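Local coordinates for protein peptidoglycan-binding domain 1 (Burkholderia, PDB 5NM7) that probably degrades bacterial peptidoglycan as a modular phage endolysin, joining a peptidoglycan-binding domain to a lysozyme-like N-acetylmuramidase domain, at residues S15-Q20 / K60-L65; I115-H120 / L173-W178; G179-M184 / E212-F217. All coordinates share one frame; numbering follows the deposited sequence.

Interaction 1: S15-Q20 / K60-L65. With GLY (glycine), chain C.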
loop_
_atom_site.group_PDB
_atom_site.type_symbol
_atom_site.label_atom_id
_atom_site.label_comp_id
_atom_site.label_asym_id
_atom_site.label_seq_id
_atom_site.Cartn_x
_atom_site.Cartn_y
_atom_site.Cartn_z
ATOM N N SER A 15 -3.150 -22.928 14.790
ATOM C CA SER A 15 -2.632 -23.343 16.099
ATOM C C SER A 15 -1.137 -23.055 16.165
ATOM O O SER A 15 -0.657 -22.661 17.213
ATOM C CB SER A 15 -2.997 -24.794 16.452
ATOM O OG SER A 15 -2.789 -25.622 15.373
ATOM N N TYR A 16 -0.415 -23.224 15.051
ATOM C CA TYR A 16 0.997 -22.863 14.984
ATOM C C TYR A 16 1.187 -21.368 15.272
ATOM O O TYR A 16 1.968 -20.983 16.125
ATOM C CB TYR A 16 1.602 -23.241 13.638
ATOM C CG TYR A 16 3.071 -22.916 13.552
ATOM C CD1 TYR A 16 4.007 -23.661 14.281
ATOM C CD2 TYR A 16 3.531 -21.840 12.798
ATOM C CE1 TYR A 16 5.364 -23.359 14.234
ATOM C CE2 TYR A 16 4.889 -21.533 12.740
ATOM C CZ TYR A 16 5.794 -22.297 13.472
ATOM O OH TYR A 16 7.133 -22.001 13.420
ATOM N N LEU A 17 0.373 -20.528 14.639
ATOM C CA LEU A 17 0.399 -19.092 14.964
ATOM C C LEU A 17 0.155 -18.818 16.441
ATOM O O LEU A 17 0.869 -18.024 17.066
ATOM C CB LEU A 17 -0.654 -18.339 14.131
ATOM C CG LEU A 17 -0.798 -16.849 14.406
ATOM C CD1 LEU A 17 0.438 -16.065 13.955
ATOM C CD2 LEU A 17 -2.041 -16.358 13.677
ATOM N N GLN A 18 -0.857 -19.455 17.010
ATOM C CA GLN A 18 -1.223 -19.229 18.406
ATOM C C GLN A 18 -0.042 -19.602 19.332
ATOM O O GLN A 18 0.313 -18.862 20.248
ATOM C CB GLN A 18 -2.455 -20.022 18.760
ATOM C CG GLN A 18 -3.724 -19.486 18.107
ATOM C CD GLN A 18 -4.906 -20.415 18.185
ATOM O OE1 GLN A 18 -4.770 -21.644 18.202
ATOM N NE2 GLN A 18 -6.089 -19.835 18.214
ATOM N N ARG A 19 0.595 -20.734 19.047
ATOM C CA ARG A 19 1.813 -21.122 19.806
ATOM C C ARG A 19 2.930 -20.094 19.703
ATOM O O ARG A 19 3.566 -19.774 20.720
ATOM C CB ARG A 19 2.309 -22.497 19.365
ATOM C CG ARG A 19 1.361 -23.590 19.819
ATOM C CD ARG A 19 1.935 -24.992 19.725
ATOM N NE ARG A 19 1.055 -25.873 20.503
ATOM C CZ ARG A 19 0.098 -26.660 20.003
ATOM N NH1 ARG A 19 -0.110 -26.755 18.688
ATOM N NH2 ARG A 19 -0.656 -27.379 20.837
ATOM N N GLN A 20 3.150 -19.551 18.499
ATOM C CA GLN A 20 4.180 -18.526 18.278
ATOM C C GLN A 20 3.839 -17.239 19.040
ATOM O O GLN A 20 4.709 -16.642 19.673
ATOM C CB GLN A 20 4.372 -18.252 16.793
ATOM C CG GLN A 20 4.928 -19.369 15.931
ATOM C CD GLN A 20 6.346 -19.722 16.345
ATOM O OE1 GLN A 20 7.322 -19.144 15.826
ATOM N NE2 GLN A 20 6.476 -20.581 17.292
ATOM N N LYS A 60 5.125 -10.176 6.842
ATOM C CA LYS A 60 5.891 -9.323 7.737
ATOM C C LYS A 60 5.760 -9.767 9.171
ATOM O O LYS A 60 6.754 -9.806 9.915
ATOM C CB LYS A 60 5.465 -7.850 7.598
ATOM C CG LYS A 60 5.728 -7.305 6.210
ATOM C CD LYS A 60 5.174 -5.907 6.097
ATOM C CE LYS A 60 5.465 -5.337 4.725
ATOM N NZ LYS A 60 4.836 -3.998 4.579
ATOM N N THR A 61 4.527 -10.052 9.591
ATOM C CA THR A 61 4.301 -10.517 10.955
ATOM C C THR A 61 5.001 -11.860 11.178
ATOM O O THR A 61 5.677 -12.029 12.211
ATOM C CB THR A 61 2.824 -10.608 11.277
ATOM O OG1 THR A 61 2.255 -9.290 11.145
ATOM C CG2 THR A 61 2.604 -11.031 12.712
ATOM N N TRP A 62 4.860 -12.767 10.230
ATOM C CA TRP A 62 5.523 -14.078 10.324
ATOM C C TRP A 62 7.036 -13.953 10.482
ATOM O O TRP A 62 7.645 -14.662 11.302
ATOM C CB TRP A 62 5.204 -14.969 9.139
ATOM C CG TRP A 62 3.908 -15.671 9.257
ATOM C CD1 TRP A 62 2.844 -15.560 8.433
ATOM C CD2 TRP A 62 3.544 -16.623 10.258
ATOM N NE1 TRP A 62 1.836 -16.376 8.850
ATOM C CE2 TRP A 62 2.243 -17.058 9.961
ATOM C CE3 TRP A 62 4.211 -17.174 11.356
ATOM C CZ2 TRP A 62 1.571 -17.988 10.736
ATOM C CZ3 TRP A 62 3.560 -18.102 12.121
ATOM C CH2 TRP A 62 2.245 -18.506 11.816
ATOM N N SER A 63 7.644 -13.057 9.715
ATOM C CA SER A 63 9.071 -12.830 9.829
ATOM C C SER A 63 9.484 -12.384 11.240
ATOM O O SER A 63 10.455 -12.892 11.792
ATOM C CB SER A 63 9.565 -11.857 8.738
ATOM O OG SER A 63 10.922 -11.561 8.957
ATOM N N THR A 64 8.749 -11.454 11.845
ATOM C CA THR A 64 9.076 -11.008 13.200
ATOM C C THR A 64 8.749 -12.069 14.219
ATOM O O THR A 64 9.490 -12.296 15.187
ATOM C CB THR A 64 8.371 -9.692 13.547
ATOM O OG1 THR A 64 8.709 -8.746 12.520
ATOM C CG2 THR A 64 8.840 -9.174 14.889
ATOM N N LEU A 65 7.650 -12.743 13.976
ATOM C CA LEU A 65 7.164 -13.676 14.944
ATOM C C LEU A 65 8.026 -14.952 14.992
ATOM O O LEU A 65 8.207 -15.547 16.079
ATOM C CB LEU A 65 5.707 -13.965 14.597
ATOM C CG LEU A 65 4.885 -14.712 15.588
ATOM C CD1 LEU A 65 4.855 -14.013 16.933
ATOM C CD2 LEU A 65 3.502 -14.853 14.995
HETATM N N GLY C . -0.030 -7.367 8.404
HETATM C CA GLY C . 0.587 -7.788 7.109
HETATM C C GLY C . 1.836 -8.643 7.269
HETATM O O GLY C . 2.580 -8.793 6.294
HETATM O OXT GLY C . 2.072 -9.221 8.351
#
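W62 lays the far end of its indole against Y16 and L17, and with L65 it supplies the second helix's side of the contact between residues 15-20 and 60-65. L17 sends CD1 over one face of the six-membered ring, 4.1 Å from its centroid and displaced toward the rim, a CH-pi contact. Its CB also meets W62 CH2. The Y16 ring is slid away from the indole: the planes are only 20° apart, yet the rings barely overlap, and the touch is Y16 CD2 on W62 CH2 at 3.7 Å. With CG anti to the carbonyl carbon (chi1 -66°), Q20 brings CG to the edge of the indole; that same carbon lies over one face of the Y16 ring.

L65, nearly one turn on from W62, presses CD2 on L17 CD1 at 3.5 Å, tighter than usual for two methyl groups, and its CG rests on Q20 CB. Farther out, W62 NE1 donates to K3 O, which would help hold the rotation of the indole, while Y2 meets its ring and T61, T64 and L65 pack on F45 of helix 36-48.

At its start the second helix grips the carboxylate of a bound glycine: K60 N reaches O of the ligand at 2.9 Å, and T61 N and OG1 both reach OXT, OG1 at 2.8 Å. D54 and I56 also bond to the ligand. Two helix segments at 49°, packed through aromatic and leucine side chains, are consistent with the small helical fold of a putative peptidoglycan-binding domain, here with a glycine site at a helix start.

Interaction 2: I115-H120 / L173-W178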
loop_
_atom_site.group_PDB
_atom_site.type_symbol
_atom_site.label_atom_id
_atom_site.label_comp_id
_atom_site.label_asym_id
_atom_site.label_seq_id
_atom_site.Cartn_x
_atom_site.Cartn_y
_atom_site.Cartn_z
ATOM N N ILE A 115 6.120 -1.404 -8.809
ATOM C CA ILE A 115 5.776 -0.454 -9.877
ATOM C C ILE A 115 4.804 -1.039 -10.842
ATOM O O ILE A 115 4.660 -2.258 -10.961
ATOM C CB ILE A 115 7.020 0.048 -10.667
ATOM C CG1 ILE A 115 7.810 -1.124 -11.241
ATOM C CG2 ILE A 115 7.891 0.910 -9.803
ATOM C CD1 ILE A 115 8.711 -0.726 -12.361
ATOM N N LEU A 116 4.127 -0.151 -11.575
ATOM C CA LEU A 116 3.383 -0.527 -12.755
ATOM C C LEU A 116 3.559 0.567 -13.772
ATOM O O LEU A 116 3.256 1.741 -13.509
ATOM C CB LEU A 116 1.890 -0.746 -12.472
ATOM C CG LEU A 116 1.113 -1.487 -13.562
ATOM C CD1 LEU A 116 1.539 -2.954 -13.607
ATOM C CD2 LEU A 116 -0.386 -1.409 -13.295
ATOM N N TYR A 117 4.116 0.198 -14.919
ATOM C CA TYR A 117 4.365 1.143 -15.984
ATOM C C TYR A 117 3.132 1.256 -16.899
ATOM O O TYR A 117 2.515 0.239 -17.216
ATOM C CB TYR A 117 5.611 0.692 -16.753
ATOM C CG TYR A 117 5.816 1.471 -18.030
ATOM C CD1 TYR A 117 5.399 0.952 -19.230
ATOM C CD2 TYR A 117 6.376 2.746 -18.008
ATOM C CE1 TYR A 117 5.534 1.656 -20.403
ATOM C CE2 TYR A 117 6.517 3.461 -19.175
ATOM C CZ TYR A 117 6.105 2.899 -20.367
ATOM O OH TYR A 117 6.222 3.592 -21.559
ATOM N N GLU A 118 2.755 2.493 -17.242
ATOM C CA GLU A 118 1.507 2.810 -17.934
ATOM C C GLU A 118 1.820 3.443 -19.291
ATOM O O GLU A 118 2.111 4.650 -19.385
ATOM C CB GLU A 118 0.665 3.783 -17.108
ATOM C CG GLU A 118 0.256 3.274 -15.722
ATOM C CD GLU A 118 -0.860 2.251 -15.761
ATOM O OE1 GLU A 118 -1.301 1.887 -16.852
ATOM O OE2 GLU A 118 -1.296 1.816 -14.670
ATOM N N ARG A 119 1.783 2.611 -20.326
ATOM C CA ARG A 119 2.168 3.014 -21.673
ATOM C C ARG A 119 1.308 4.123 -22.247
ATOM O O ARG A 119 1.788 4.918 -23.064
ATOM C CB ARG A 119 2.147 1.823 -22.616
ATOM C CG ARG A 119 0.789 1.208 -22.827
ATOM C CD ARG A 119 0.898 0.036 -23.753
ATOM N NE ARG A 119 -0.399 -0.531 -24.038
ATOM C CZ ARG A 119 -0.607 -1.726 -24.583
ATOM N NH1 ARG A 119 0.419 -2.499 -24.964
ATOM N NH2 ARG A 119 -1.852 -2.153 -24.733
ATOM N N HIS A 120 0.039 4.156 -21.829
ATOM C CA HIS A 120 -0.859 5.258 -22.255
ATOM C C HIS A 120 -0.535 6.589 -21.591
ATOM O O HIS A 120 -0.727 7.644 -22.201
ATOM C CB HIS A 120 -2.324 4.842 -22.120
ATOM C CG HIS A 120 -2.828 4.827 -20.727
ATOM N ND1 HIS A 120 -2.447 3.874 -19.803
ATOM C CD2 HIS A 120 -3.691 5.650 -20.084
ATOM C CE1 HIS A 120 -3.039 4.130 -18.646
ATOM N NE2 HIS A 120 -3.827 5.180 -18.805
ATOM N N LEU A 173 9.429 7.614 -15.847
ATOM C CA LEU A 173 9.201 7.612 -14.385
ATOM C C LEU A 173 7.864 8.251 -14.070
ATOM O O LEU A 173 7.133 7.769 -13.211
ATOM C CB LEU A 173 10.309 8.320 -13.651
ATOM C CG LEU A 173 11.740 7.739 -13.826
ATOM C CD1 LEU A 173 12.752 8.645 -13.156
ATOM C CD2 LEU A 173 11.892 6.315 -13.324
ATOM N N GLU A 174 7.546 9.326 -14.786
ATOM C CA GLU A 174 6.213 9.965 -14.675
ATOM C C GLU A 174 5.033 9.056 -15.049
ATOM O O GLU A 174 3.946 9.170 -14.458
ATOM C CB GLU A 174 6.198 11.267 -15.513
ATOM C CG GLU A 174 7.047 12.362 -14.900
ATOM C CD GLU A 174 7.044 13.644 -15.738
ATOM O OE1 GLU A 174 6.632 13.587 -16.905
ATOM O OE2 GLU A 174 7.421 14.675 -15.183
ATOM N N ALA A 175 5.246 8.136 -15.997
ATOM C CA ALA A 175 4.269 7.201 -16.478
ATOM C C ALA A 175 4.269 5.886 -15.679
ATOM O O ALA A 175 3.662 4.900 -16.131
ATOM C CB ALA A 175 4.553 6.870 -17.920
ATOM N N THR A 176 4.888 5.881 -14.512
ATOM C CA THR A 176 4.938 4.681 -13.691
ATOM C C THR A 176 4.305 4.983 -12.334
ATOM O O THR A 176 4.471 6.081 -11.813
ATOM C CB THR A 176 6.389 4.221 -13.544
ATOM O OG1 THR A 176 6.882 3.934 -14.851
ATOM C CG2 THR A 176 6.489 2.958 -12.689
ATOM N N SER A 177 3.589 4.008 -11.781
ATOM C CA SER A 177 3.116 4.108 -10.383
ATOM C C SER A 177 4.057 3.456 -9.408
ATOM O O SER A 177 4.593 2.372 -9.690
ATOM C CB SER A 177 1.721 3.499 -10.249
ATOM O OG SER A 177 1.663 2.194 -10.800
ATOM N N TRP A 178 4.216 4.040 -8.229
ATOM C CA TRP A 178 5.283 3.661 -7.305
ATOM C C TRP A 178 4.806 3.334 -5.938
ATOM O O TRP A 178 3.994 4.049 -5.364
ATOM C CB TRP A 178 6.258 4.828 -7.171
ATOM C CG TRP A 178 6.900 5.128 -8.467
ATOM C CD1 TRP A 178 6.429 5.929 -9.471
ATOM C CD2 TRP A 178 8.128 4.601 -8.929
ATOM N NE1 TRP A 178 7.265 5.912 -10.527
ATOM C CE2 TRP A 178 8.320 5.089 -10.234
ATOM C CE3 TRP A 178 9.068 3.730 -8.375
ATOM C CZ2 TRP A 178 9.440 4.786 -10.987
ATOM C CZ3 TRP A 178 10.168 3.414 -9.130
ATOM C CH2 TRP A 178 10.342 3.924 -10.420
HETATM O O HOH W 1 -0.878 2.244 -12.151
#
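I115 and W178 lie side by side and point the same way at one end of a short antiparallel strand pair, part of the small three-stranded sheet of the lysozyme-like domain. I115 CG2 sits over one face of the indole, 3.6 Å from the six-membered centroid, with its nearest ring atom W178 CE3. CG1 of I115 takes the crowded position between N and carbonyl carbon (chi1 56°), leaving CG2 beside the backbone N. T176 CG2 covers the same ring and also meets I115 CB.

At the next non-hydrogen-bonded pair, Y117 and T176 cross at about a right angle: T176 OG1 comes up in the plane of the tyrosine ring, 3.4 Å from CD2, while its hydroxyl bonds to A172 O. Helix 156-167 packs against this side of the sheet, touching I115, Y117 and T176.

Between these pairs L116 and S177 exchange two backbone bonds, the one from S177 N to L116 O at 2.9 Å. S177 OG touches L116 CB, and a water donates to both S177 OG and E118 OE2, tying the side chains across the strands; S177 OG also bonds to Q182, and E118 OE1 to Y151. Where the strands end, E118 N donates to A175 O at 2.8 Å, nearly along the C=O axis. W178 NE1 reaches back to L173 O with a nearly straight bond of 171°, and that oxygen also accepts from T176 N.

Interaction 3: G179-M184 / E212-F217. With GLY (glycine), chain E.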
loop_
_atom_site.group_PDB
_atom_site.type_symbol
_atom_site.label_atom_id
_atom_site.label_comp_id
_atom_site.label_asym_id
_atom_site.label_seq_id
_atom_site.Cartn_x
_atom_site.Cartn_y
_atom_site.Cartn_z
ATOM N N GLY A 179 5.341 2.242 -5.403
ATOM C CA GLY A 179 5.235 1.905 -4.001
ATOM C C GLY A 179 3.872 1.365 -3.599
ATOM O O GLY A 179 3.051 1.008 -4.440
ATOM N N ALA A 180 3.703 1.277 -2.281
ATOM C CA ALA A 180 2.599 0.574 -1.653
ATOM C C ALA A 180 1.255 1.167 -2.055
ATOM O O ALA A 180 0.269 0.431 -2.162
ATOM C CB ALA A 180 2.737 0.625 -0.143
ATOM N N PHE A 181 1.229 2.488 -2.342
ATOM C CA PHE A 181 -0.009 3.153 -2.797
ATOM C C PHE A 181 -0.073 3.479 -4.275
ATOM O O PHE A 181 -1.005 4.114 -4.736
ATOM C CB PHE A 181 -0.250 4.401 -1.932
ATOM C CG PHE A 181 -0.507 4.056 -0.522
ATOM C CD1 PHE A 181 -1.792 3.733 -0.085
ATOM C CD2 PHE A 181 0.521 3.940 0.368
ATOM C CE1 PHE A 181 -2.010 3.342 1.210
ATOM C CE2 PHE A 181 0.283 3.584 1.677
ATOM C CZ PHE A 181 -0.982 3.250 2.093
ATOM N N GLN A 182 0.925 3.028 -5.038
ATOM C CA GLN A 182 0.916 3.133 -6.478
ATOM C C GLN A 182 0.601 4.554 -6.962
ATOM O O GLN A 182 -0.334 4.772 -7.752
ATOM C CB GLN A 182 0.012 2.054 -7.077
ATOM C CG GLN A 182 0.600 0.665 -6.903
ATOM C CD GLN A 182 1.823 0.458 -7.789
ATOM O OE1 GLN A 182 1.672 0.288 -8.994
ATOM N NE2 GLN A 182 3.001 0.523 -7.220
ATOM N N ILE A 183 1.367 5.497 -6.430
ATOM C CA ILE A 183 1.219 6.906 -6.816
ATOM C C ILE A 183 1.927 7.107 -8.148
ATOM O O ILE A 183 3.111 6.730 -8.301
ATOM C CB ILE A 183 1.732 7.829 -5.727
ATOM C CG1 ILE A 183 1.022 7.572 -4.390
ATOM C CG2 ILE A 183 1.605 9.289 -6.164
ATOM C CD1 ILE A 183 -0.482 7.742 -4.402
ATOM N N MET A 184 1.215 7.687 -9.123
ATOM C CA MET A 184 1.821 7.987 -10.403
ATOM C C MET A 184 2.915 9.032 -10.292
ATOM O O MET A 184 2.760 10.071 -9.654
ATOM C CB MET A 184 0.789 8.432 -11.402
ATOM C CG MET A 184 -0.195 7.357 -11.819
ATOM S SD MET A 184 0.553 5.973 -12.688
ATOM C CE MET A 184 1.364 6.727 -14.089
ATOM N N GLU A 212 4.052 8.679 2.524
ATOM C CA GLU A 212 4.131 10.155 2.462
ATOM C C GLU A 212 3.627 10.638 1.115
ATOM O O GLU A 212 2.924 11.642 1.055
ATOM C CB GLU A 212 5.558 10.653 2.753
ATOM C CG GLU A 212 5.825 12.154 2.548
ATOM C CD GLU A 212 5.003 13.068 3.417
ATOM O OE1 GLU A 212 4.383 12.661 4.434
ATOM O OE2 GLU A 212 4.917 14.277 3.077
ATOM N N ALA A 213 3.961 9.916 0.029
ATOM C CA ALA A 213 3.436 10.239 -1.276
ATOM C C ALA A 213 1.934 10.163 -1.315
ATOM O O ALA A 213 1.248 11.090 -1.855
ATOM C CB ALA A 213 4.029 9.390 -2.366
ATOM N N PHE A 214 1.400 9.109 -0.727
ATOM C CA PHE A 214 -0.069 8.991 -0.609
ATOM C C PHE A 214 -0.665 10.155 0.165
ATOM O O PHE A 214 -1.649 10.740 -0.279
ATOM C CB PHE A 214 -0.473 7.649 0.014
ATOM C CG PHE A 214 -1.918 7.565 0.446
ATOM C CD1 PHE A 214 -2.890 7.157 -0.445
ATOM C CD2 PHE A 214 -2.291 7.888 1.731
ATOM C CE1 PHE A 214 -4.204 7.090 -0.075
ATOM C CE2 PHE A 214 -3.625 7.831 2.110
ATOM C CZ PHE A 214 -4.567 7.419 1.205
ATOM N N VAL A 215 -0.072 10.484 1.299
ATOM C CA VAL A 215 -0.558 11.612 2.118
ATOM C C VAL A 215 -0.576 12.885 1.274
ATOM O O VAL A 215 -1.585 13.615 1.233
ATOM C CB VAL A 215 0.306 11.789 3.367
ATOM C CG1 VAL A 215 0.055 13.113 4.053
ATOM C CG2 VAL A 215 0.043 10.638 4.330
ATOM N N ARG A 216 0.535 13.162 0.599
ATOM C CA ARG A 216 0.582 14.367 -0.258
ATOM C C ARG A 216 -0.454 14.330 -1.366
ATOM O O ARG A 216 -1.041 15.373 -1.691
ATOM C CB ARG A 216 1.974 14.592 -0.816
ATOM C CG ARG A 216 3.030 14.851 0.260
ATOM C CD ARG A 216 4.384 14.939 -0.418
ATOM N NE ARG A 216 5.484 15.126 0.525
ATOM C CZ ARG A 216 6.691 15.610 0.194
ATOM N NH1 ARG A 216 6.955 15.996 -1.046
ATOM N NH2 ARG A 216 7.639 15.717 1.137
ATOM N N PHE A 217 -0.662 13.154 -1.960
ATOM C CA PHE A 217 -1.611 12.946 -3.035
ATOM C C PHE A 217 -3.011 13.298 -2.585
ATOM O O PHE A 217 -3.735 14.026 -3.281
ATOM C CB PHE A 217 -1.565 11.510 -3.508
ATOM C CG PHE A 217 -2.522 11.191 -4.601
ATOM C CD1 PHE A 217 -3.675 10.491 -4.322
ATOM C CD2 PHE A 217 -2.257 11.526 -5.925
ATOM C CE1 PHE A 217 -4.538 10.171 -5.345
ATOM C CE2 PHE A 217 -3.122 11.217 -6.954
ATOM C CZ PHE A 217 -4.291 10.525 -6.656
HETATM N N GLY E . 3.397 11.140 6.579
HETATM C CA GLY E . 3.410 9.656 6.341
HETATM C C GLY E . 4.759 9.045 6.627
HETATM O O GLY E . 5.630 9.797 7.049
HETATM O OXT GLY E . 5.013 7.826 6.488
#
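A type I beta turn, G179 to Q182, leads into a G1 bulge in which Q182 and I183 both face W178; F181, at the second corner, and I183, just past the turn, press on the helix holding 212-217. The contact is apolar. F181 and F214 cross obliquely, their planes 32° apart and centroids 4.6 Å apart. The closest carbons are F181 CD1 and F214 CD1, at 3.6 Å, and F214 CB lies over a face of the F181 ring. With CG anti to its backbone N (chi1 167°), F214 carries its ring in from the helix to lie against F181.

I183 settles on the helix beside F181. Its CD1 reaches F217 CG at 4.0 Å and its CG1 meets A213 CB at 4.1 Å, so the isoleucine rests on three residues, A213, F214 and F217, within about one turn. Within the turn, Q182 NE2 donates to G179 O at 2.8 Å, in the carbonyl plane on a lone pair, and that oxygen also takes Q182 N, two bonds that hold the turn.

On the side of the helix facing away from the turn, E212 accepts from the amino group of a bound glycine through OE1, at 2.8 Å, and forms a salt bridge through OE2 to R216 NE. R86 adds a second charge partner at OE1.

Helix 91-101 packs on F181 and F214 through N98 and V97. Helix 196-205 covers A213, helix 77-87 backs V215, and strand 183-184 forms an edge of the sheet.

Along the chain the three interactions come in series. Interaction 1 lies in the putative peptidoglycan-binding range; interactions 2 and 3 share the N-acetylmuramidase range. The centre of interaction 1 is about 35 Å from that of interaction 2 and 29 Å from that of interaction 3, with no touch to either, so the contacts belong to different modules, though K60 pairs with E207 across them. Interactions 2 and 3 have centres about 13 Å apart and meet directly: strands 176-178 and 183-184 are neighbours in one sheet, W178 N probably bonding to I183 O, while the M184 methyl packs on A175. This sheet thus connects strand 115-117 with helix 207-219 inside the lysozyme-like domain.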